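Local coordinates for protein nicotinate phosphoribosyltransferase (Porphyromonas gingivalis, PDB 2IM5) that probably catalyses ATP-driven transfer of phosphoribose from 5-phosphoribosyl 1-diphosphate to nicotinate, forming nicotinate ribonucleotide for NAD(+) biosynthesis, at residues F261-D275 / L293-D306. Numbering follows the deposited sequence.
Sequences FSKKHAMLFTSLRHD and LRVDPKIKYIIFSD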
loop_
_atom_site.group_PDB
_atom_site.type_symbol
_atom_site.label_atom_id
_atom_site.label_comp_id
_atom_site.label_asym_id
_atom_site.label_seq_id
_atom_site.Cartn_x
_atom_site.Cartn_y
_atom_site.Cartn_z
ATOM N N PHE A 261 21.468 4.019 6.659
ATOM C CA PHE A 261 20.868 2.959 7.469
ATOM C C PHE A 261 21.742 2.719 8.701
ATOM O O PHE A 261 22.880 2.282 8.583
ATOM C CB PHE A 261 20.760 1.687 6.621
ATOM C CG PHE A 261 19.789 0.669 7.147
ATOM C CD1 PHE A 261 18.731 1.042 7.962
ATOM C CD2 PHE A 261 19.892 -0.665 6.751
ATOM C CE1 PHE A 261 17.786 0.110 8.375
ATOM C CE2 PHE A 261 18.951 -1.603 7.159
ATOM C CZ PHE A 261 17.896 -1.216 7.971
ATOM N N SER A 262 21.209 3.008 9.881
ATOM C CA SER A 262 21.983 2.840 11.107
ATOM C C SER A 262 22.019 1.392 11.575
ATOM O O SER A 262 21.110 0.615 11.302
ATOM C CB SER A 262 21.409 3.712 12.225
ATOM O OG SER A 262 20.214 3.145 12.744
ATOM N N LYS A 263 23.079 1.039 12.288
ATOM C CA LYS A 263 23.235 -0.314 12.806
ATOM C C LYS A 263 22.049 -0.696 13.691
ATOM O O LYS A 263 21.553 -1.818 13.628
ATOM C CB LYS A 263 24.531 -0.421 13.613
ATOM C CG LYS A 263 24.851 -1.833 14.067
ATOM C CD LYS A 263 26.199 -1.902 14.763
ATOM C CE LYS A 263 26.479 -3.311 15.282
ATOM N NZ LYS A 263 26.569 -4.320 14.186
ATOM N N LYS A 264 21.604 0.245 14.519
ATOM C CA LYS A 264 20.476 0.014 15.416
ATOM C C LYS A 264 19.216 -0.411 14.662
ATOM O O LYS A 264 18.564 -1.401 15.016
ATOM C CB LYS A 264 20.190 1.280 16.219
ATOM C CG LYS A 264 19.039 1.151 17.185
ATOM C CD LYS A 264 18.873 2.424 18.022
ATOM C CE LYS A 264 18.560 3.634 17.161
ATOM N NZ LYS A 264 18.480 4.878 17.989
ATOM N N HIS A 265 18.871 0.343 13.623
ATOM C CA HIS A 265 17.696 0.030 12.827
ATOM C C HIS A 265 17.888 -1.248 12.010
ATOM O O HIS A 265 16.964 -2.048 11.871
ATOM C CB HIS A 265 17.362 1.213 11.919
ATOM C CG HIS A 265 16.829 2.395 12.664
ATOM N ND1 HIS A 265 16.821 3.668 12.139
ATOM C CD2 HIS A 265 16.291 2.496 13.904
ATOM C CE1 HIS A 265 16.304 4.503 13.025
ATOM N NE2 HIS A 265 15.976 3.815 14.104
ATOM N N ALA A 266 19.089 -1.436 11.475
ATOM C CA ALA A 266 19.372 -2.633 10.699
ATOM C C ALA A 266 19.186 -3.873 11.582
ATOM O O ALA A 266 18.680 -4.896 11.132
ATOM C CB ALA A 266 20.795 -2.586 10.153
ATOM N N MET A 267 19.588 -3.767 12.844
ATOM C CA MET A 267 19.468 -4.885 13.779
ATOM C C MET A 267 18.038 -5.105 14.258
ATOM O O MET A 267 17.591 -6.244 14.400
ATOM C CB MET A 267 20.365 -4.660 14.997
ATOM C CG MET A 267 21.863 -4.726 14.705
ATOM S SD MET A 267 22.798 -4.380 16.193
ATOM C CE MET A 267 22.607 -2.710 16.284
ATOM N N LEU A 268 17.319 -4.012 14.497
ATOM C CA LEU A 268 15.945 -4.089 14.981
ATOM C C LEU A 268 14.903 -4.523 13.941
ATOM O O LEU A 268 14.073 -5.388 14.221
ATOM C CB LEU A 268 15.542 -2.743 15.587
ATOM C CG LEU A 268 14.120 -2.584 16.123
ATOM C CD1 LEU A 268 13.800 -3.686 17.118
ATOM C CD2 LEU A 268 14.002 -1.224 16.791
ATOM N N PHE A 269 14.919 -3.912 12.758
ATOM C CA PHE A 269 13.963 -4.290 11.716
ATOM C C PHE A 269 14.333 -5.671 11.194
ATOM O O PHE A 269 15.511 -5.978 11.002
ATOM C CB PHE A 269 13.978 -3.261 10.590
ATOM C CG PHE A 269 13.285 -1.981 10.949
ATOM C CD1 PHE A 269 11.927 -1.823 10.709
ATOM C CD2 PHE A 269 13.975 -0.953 11.585
ATOM C CE1 PHE A 269 11.256 -0.653 11.102
ATOM C CE2 PHE A 269 13.321 0.213 11.983
ATOM C CZ PHE A 269 11.958 0.367 11.742
ATOM N N THR A 270 13.326 -6.508 10.980
ATOM C CA THR A 270 13.565 -7.870 10.503
ATOM C C THR A 270 13.602 -7.960 8.995
ATOM O O THR A 270 14.118 -8.928 8.448
ATOM C CB THR A 270 12.472 -8.842 10.981
ATOM O OG1 THR A 270 11.199 -8.392 10.501
ATOM C CG2 THR A 270 12.443 -8.920 12.499
ATOM N N SER A 271 13.062 -6.958 8.318
ATOM C CA SER A 271 13.038 -7.015 6.870
ATOM C C SER A 271 12.949 -5.688 6.132
ATOM O O SER A 271 12.601 -4.649 6.702
ATOM C CB SER A 271 11.878 -7.912 6.434
ATOM O OG SER A 271 10.680 -7.488 7.061
ATOM N N LEU A 272 13.271 -5.753 4.844
ATOM C CA LEU A 272 13.227 -4.602 3.962
ATOM C C LEU A 272 12.204 -4.930 2.891
ATOM O O LEU A 272 11.906 -6.096 2.641
ATOM C CB LEU A 272 14.583 -4.385 3.290
ATOM C CG LEU A 272 15.815 -4.334 4.193
ATOM C CD1 LEU A 272 17.075 -4.299 3.326
ATOM C CD2 LEU A 272 15.743 -3.116 5.111
ATOM N N ARG A 273 11.659 -3.904 2.264
ATOM C CA ARG A 273 10.709 -4.145 1.207
ATOM C C ARG A 273 11.228 -3.573 -0.107
ATOM O O ARG A 273 11.611 -2.410 -0.174
ATOM C CB ARG A 273 9.355 -3.526 1.544
ATOM C CG ARG A 273 8.357 -3.709 0.437
ATOM C CD ARG A 273 6.973 -3.292 0.861
ATOM N NE ARG A 273 6.099 -3.199 -0.298
ATOM C CZ ARG A 273 4.843 -2.775 -0.249
ATOM N NH1 ARG A 273 4.313 -2.408 0.911
ATOM N NH2 ARG A 273 4.128 -2.699 -1.365
ATOM N N HIS A 274 11.252 -4.410 -1.138
ATOM C CA HIS A 274 11.694 -4.008 -2.472
ATOM C C HIS A 274 10.433 -3.666 -3.246
ATOM O O HIS A 274 9.555 -4.509 -3.390
ATOM C CB HIS A 274 12.413 -5.160 -3.170
ATOM C CG HIS A 274 12.541 -4.974 -4.652
ATOM N ND1 HIS A 274 13.445 -4.100 -5.219
ATOM C CD2 HIS A 274 11.837 -5.507 -5.679
ATOM C CE1 HIS A 274 13.289 -4.099 -6.531
ATOM N NE2 HIS A 274 12.319 -4.944 -6.837
ATOM N N ASP A 275 10.342 -2.446 -3.761
ATOM C CA ASP A 275 9.138 -2.053 -4.479
ATOM C C ASP A 275 9.368 -1.353 -5.817
ATOM O O ASP A 275 8.422 -0.890 -6.450
ATOM C CB ASP A 275 8.272 -1.175 -3.573
ATOM C CG ASP A 275 6.842 -1.071 -4.061
ATOM O OD1 ASP A 275 6.212 -2.132 -4.281
ATOM O OD2 ASP A 275 6.349 0.066 -4.218
ATOM N N LEU A 293 27.559 -3.288 8.093
ATOM C CA LEU A 293 27.095 -3.029 9.447
ATOM C C LEU A 293 27.312 -4.223 10.370
ATOM O O LEU A 293 26.941 -4.181 11.541
ATOM C CB LEU A 293 25.609 -2.673 9.428
ATOM C CG LEU A 293 25.223 -1.363 8.738
ATOM C CD1 LEU A 293 23.707 -1.266 8.638
ATOM C CD2 LEU A 293 25.797 -0.185 9.525
ATOM N N ARG A 294 27.909 -5.284 9.841
ATOM C CA ARG A 294 28.157 -6.490 10.616
ATOM C C ARG A 294 26.859 -7.086 11.150
ATOM O O ARG A 294 26.767 -7.492 12.308
ATOM C CB ARG A 294 29.127 -6.197 11.768
ATOM C CG ARG A 294 30.594 -6.439 11.421
ATOM C CD ARG A 294 31.003 -5.745 10.121
ATOM N NE ARG A 294 32.328 -6.170 9.662
ATOM C CZ ARG A 294 32.904 -5.756 8.536
ATOM N NH1 ARG A 294 32.275 -4.899 7.741
ATOM N NH2 ARG A 294 34.113 -6.200 8.207
ATOM N N VAL A 295 25.852 -7.117 10.284
ATOM C CA VAL A 295 24.555 -7.686 10.607
ATOM C C VAL A 295 24.406 -8.849 9.633
ATOM O O VAL A 295 24.728 -8.716 8.456
ATOM C CB VAL A 295 23.422 -6.659 10.390
ATOM C CG1 VAL A 295 22.069 -7.328 10.518
ATOM C CG2 VAL A 295 23.548 -5.535 11.405
ATOM N N ASP A 296 23.931 -9.988 10.122
ATOM C CA ASP A 296 23.783 -11.167 9.283
ATOM C C ASP A 296 22.563 -11.107 8.372
ATOM O O ASP A 296 21.431 -11.250 8.827
ATOM C CB ASP A 296 23.724 -12.420 10.163
ATOM C CG ASP A 296 23.682 -13.705 9.351
ATOM O OD1 ASP A 296 24.006 -13.668 8.142
ATOM O OD2 ASP A 296 23.335 -14.754 9.932
ATOM N N PRO A 297 22.783 -10.910 7.065
ATOM C CA PRO A 297 21.678 -10.833 6.106
ATOM C C PRO A 297 20.845 -12.101 6.011
ATOM O O PRO A 297 19.666 -12.055 5.654
ATOM C CB PRO A 297 22.381 -10.498 4.789
ATOM C CG PRO A 297 23.732 -11.093 4.961
ATOM C CD PRO A 297 24.080 -10.746 6.385
ATOM N N LYS A 298 21.448 -13.232 6.340
ATOM C CA LYS A 298 20.742 -14.502 6.268
ATOM C C LYS A 298 19.571 -14.614 7.238
ATOM O O LYS A 298 18.645 -15.389 7.005
ATOM C CB LYS A 298 21.725 -15.656 6.473
ATOM C CG LYS A 298 22.760 -15.728 5.368
ATOM C CD LYS A 298 23.738 -16.871 5.564
ATOM C CE LYS A 298 24.754 -16.910 4.431
ATOM N NZ LYS A 298 25.677 -18.073 4.580
ATOM N N ILE A 299 19.595 -13.843 8.320
ATOM C CA ILE A 299 18.493 -13.896 9.264
ATOM C C ILE A 299 17.443 -12.832 8.938
ATOM O O ILE A 299 16.405 -12.749 9.593
ATOM C CB ILE A 299 18.972 -13.710 10.730
ATOM C CG1 ILE A 299 19.472 -12.282 10.943
ATOM C CG2 ILE A 299 20.071 -14.717 11.046
ATOM C CD1 ILE A 299 19.951 -12.001 12.357
ATOM N N LYS A 300 17.708 -12.024 7.917
ATOM C CA LYS A 300 16.775 -10.978 7.513
ATOM C C LYS A 300 15.922 -11.443 6.336
ATOM O O LYS A 300 16.240 -12.437 5.674
ATOM C CB LYS A 300 17.538 -9.707 7.125
ATOM C CG LYS A 300 18.421 -9.145 8.231
ATOM C CD LYS A 300 17.602 -8.735 9.457
ATOM C CE LYS A 300 18.506 -8.128 10.532
ATOM N NZ LYS A 300 17.729 -7.676 11.723
ATOM N N TYR A 301 14.840 -10.713 6.077
ATOM C CA TYR A 301 13.925 -11.032 4.982
ATOM C C TYR A 301 13.736 -9.830 4.068
ATOM O O TYR A 301 13.893 -8.686 4.484
ATOM C CB TYR A 301 12.523 -11.383 5.511
ATOM C CG TYR A 301 12.464 -12.458 6.569
ATOM C CD1 TYR A 301 11.924 -13.717 6.282
ATOM C CD2 TYR A 301 12.932 -12.220 7.863
ATOM C CE1 TYR A 301 11.847 -14.711 7.260
ATOM C CE2 TYR A 301 12.865 -13.208 8.851
ATOM C CZ TYR A 301 12.320 -14.448 8.542
ATOM O OH TYR A 301 12.245 -15.420 9.516
ATOM N N ILE A 302 13.388 -10.103 2.817
ATOM C CA ILE A 302 13.082 -9.048 1.872
ATOM C C ILE A 302 11.720 -9.408 1.305
ATOM O O ILE A 302 11.513 -10.532 0.840
ATOM C CB ILE A 302 14.056 -8.962 0.693
ATOM C CG1 ILE A 302 15.421 -8.474 1.160
ATOM C CG2 ILE A 302 13.490 -7.993 -0.357
ATOM C CD1 ILE A 302 16.450 -8.409 0.042
ATOM N N ILE A 303 10.789 -8.465 1.382
ATOM C CA ILE A 303 9.468 -8.676 0.838
ATOM C C ILE A 303 9.468 -7.933 -0.497
ATOM O O ILE A 303 9.629 -6.713 -0.538
ATOM C CB ILE A 303 8.358 -8.129 1.799
ATOM C CG1 ILE A 303 7.017 -8.065 1.075
ATOM C CG2 ILE A 303 8.738 -6.776 2.338
ATOM C CD1 ILE A 303 6.397 -9.405 0.833
ATOM N N PHE A 304 9.324 -8.689 -1.583
ATOM C CA PHE A 304 9.313 -8.135 -2.935
ATOM C C PHE A 304 7.863 -7.911 -3.345
ATOM O O PHE A 304 7.032 -8.808 -3.214
ATOM C CB PHE A 304 9.982 -9.119 -3.899
ATOM C CG PHE A 304 11.424 -9.415 -3.565
ATOM C CD1 PHE A 304 12.449 -8.657 -4.117
ATOM C CD2 PHE A 304 11.755 -10.466 -2.703
ATOM C CE1 PHE A 304 13.777 -8.935 -3.823
ATOM C CE2 PHE A 304 13.083 -10.753 -2.403
ATOM C CZ PHE A 304 14.096 -9.989 -2.963
ATOM N N SER A 305 7.553 -6.727 -3.855
ATOM C CA SER A 305 6.175 -6.429 -4.231
ATOM C C SER A 305 6.024 -5.577 -5.488
ATOM O O SER A 305 4.973 -4.966 -5.702
ATOM C CB SER A 305 5.481 -5.712 -3.075
ATOM O OG SER A 305 6.144 -4.489 -2.796
ATOM N N ASP A 306 7.057 -5.532 -6.318
ATOM C CA ASP A 306 6.991 -4.729 -7.533
ATOM C C ASP A 306 6.378 -5.442 -8.749
ATOM O O ASP A 306 7.071 -6.162 -9.473
ATOM C CB ASP A 306 8.386 -4.214 -7.881
ATOM C CG ASP A 306 8.385 -3.317 -9.103
ATOM O OD1 ASP A 306 7.377 -2.611 -9.322
ATOM O OD2 ASP A 306 9.397 -3.308 -9.838
#
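Buried Lys300 drives its ammonium into the C-terminal end of helix 263-268, where the carbonyls of Ala266, Met267 and, just past the helix, Phe269 take it up. NZ lies 2.9 Å from Phe269 O and 3.0 Å from Ala266 O, in the plane of the Ala266 carbonyl; the bond to Met267 O is weak. A bend at chi2 (-62°) turns the chain, which starts just before strand 301-304, toward the helix end, whose dipole probably steadies the charge. On the helix flank, Lys263 NZ donates to Leu293 O at 2.7 Å, nearly along the C=O axis, while Leu293 CD1 rests against Ala266 CB and Val295 CG2 against Met267 CG. Strands 271-274 and 301-304 pair in parallel, as neighbours in the beta-alpha-beta unit whose connecting helix is 279-292, within the barrel-like domain of this family. Just past the strand ends, Ser305 OG links Arg273 and Asp275: it accepts from Arg273 NE (2.8 Å), 17° out of the guanidinium plane, and donates to Asp275 OD1 (2.8 Å) on the anti side. Arg273 reaches it with an extended chain, its CB against Ile303 CG2 and its NH1 bonded to Thr210. On the face carrying Leu272 and Ile302, the His274 ring meets Phe304 CD1 obliquely, planes at 57°; Phe282 of the connecting helix also meets the imidazole.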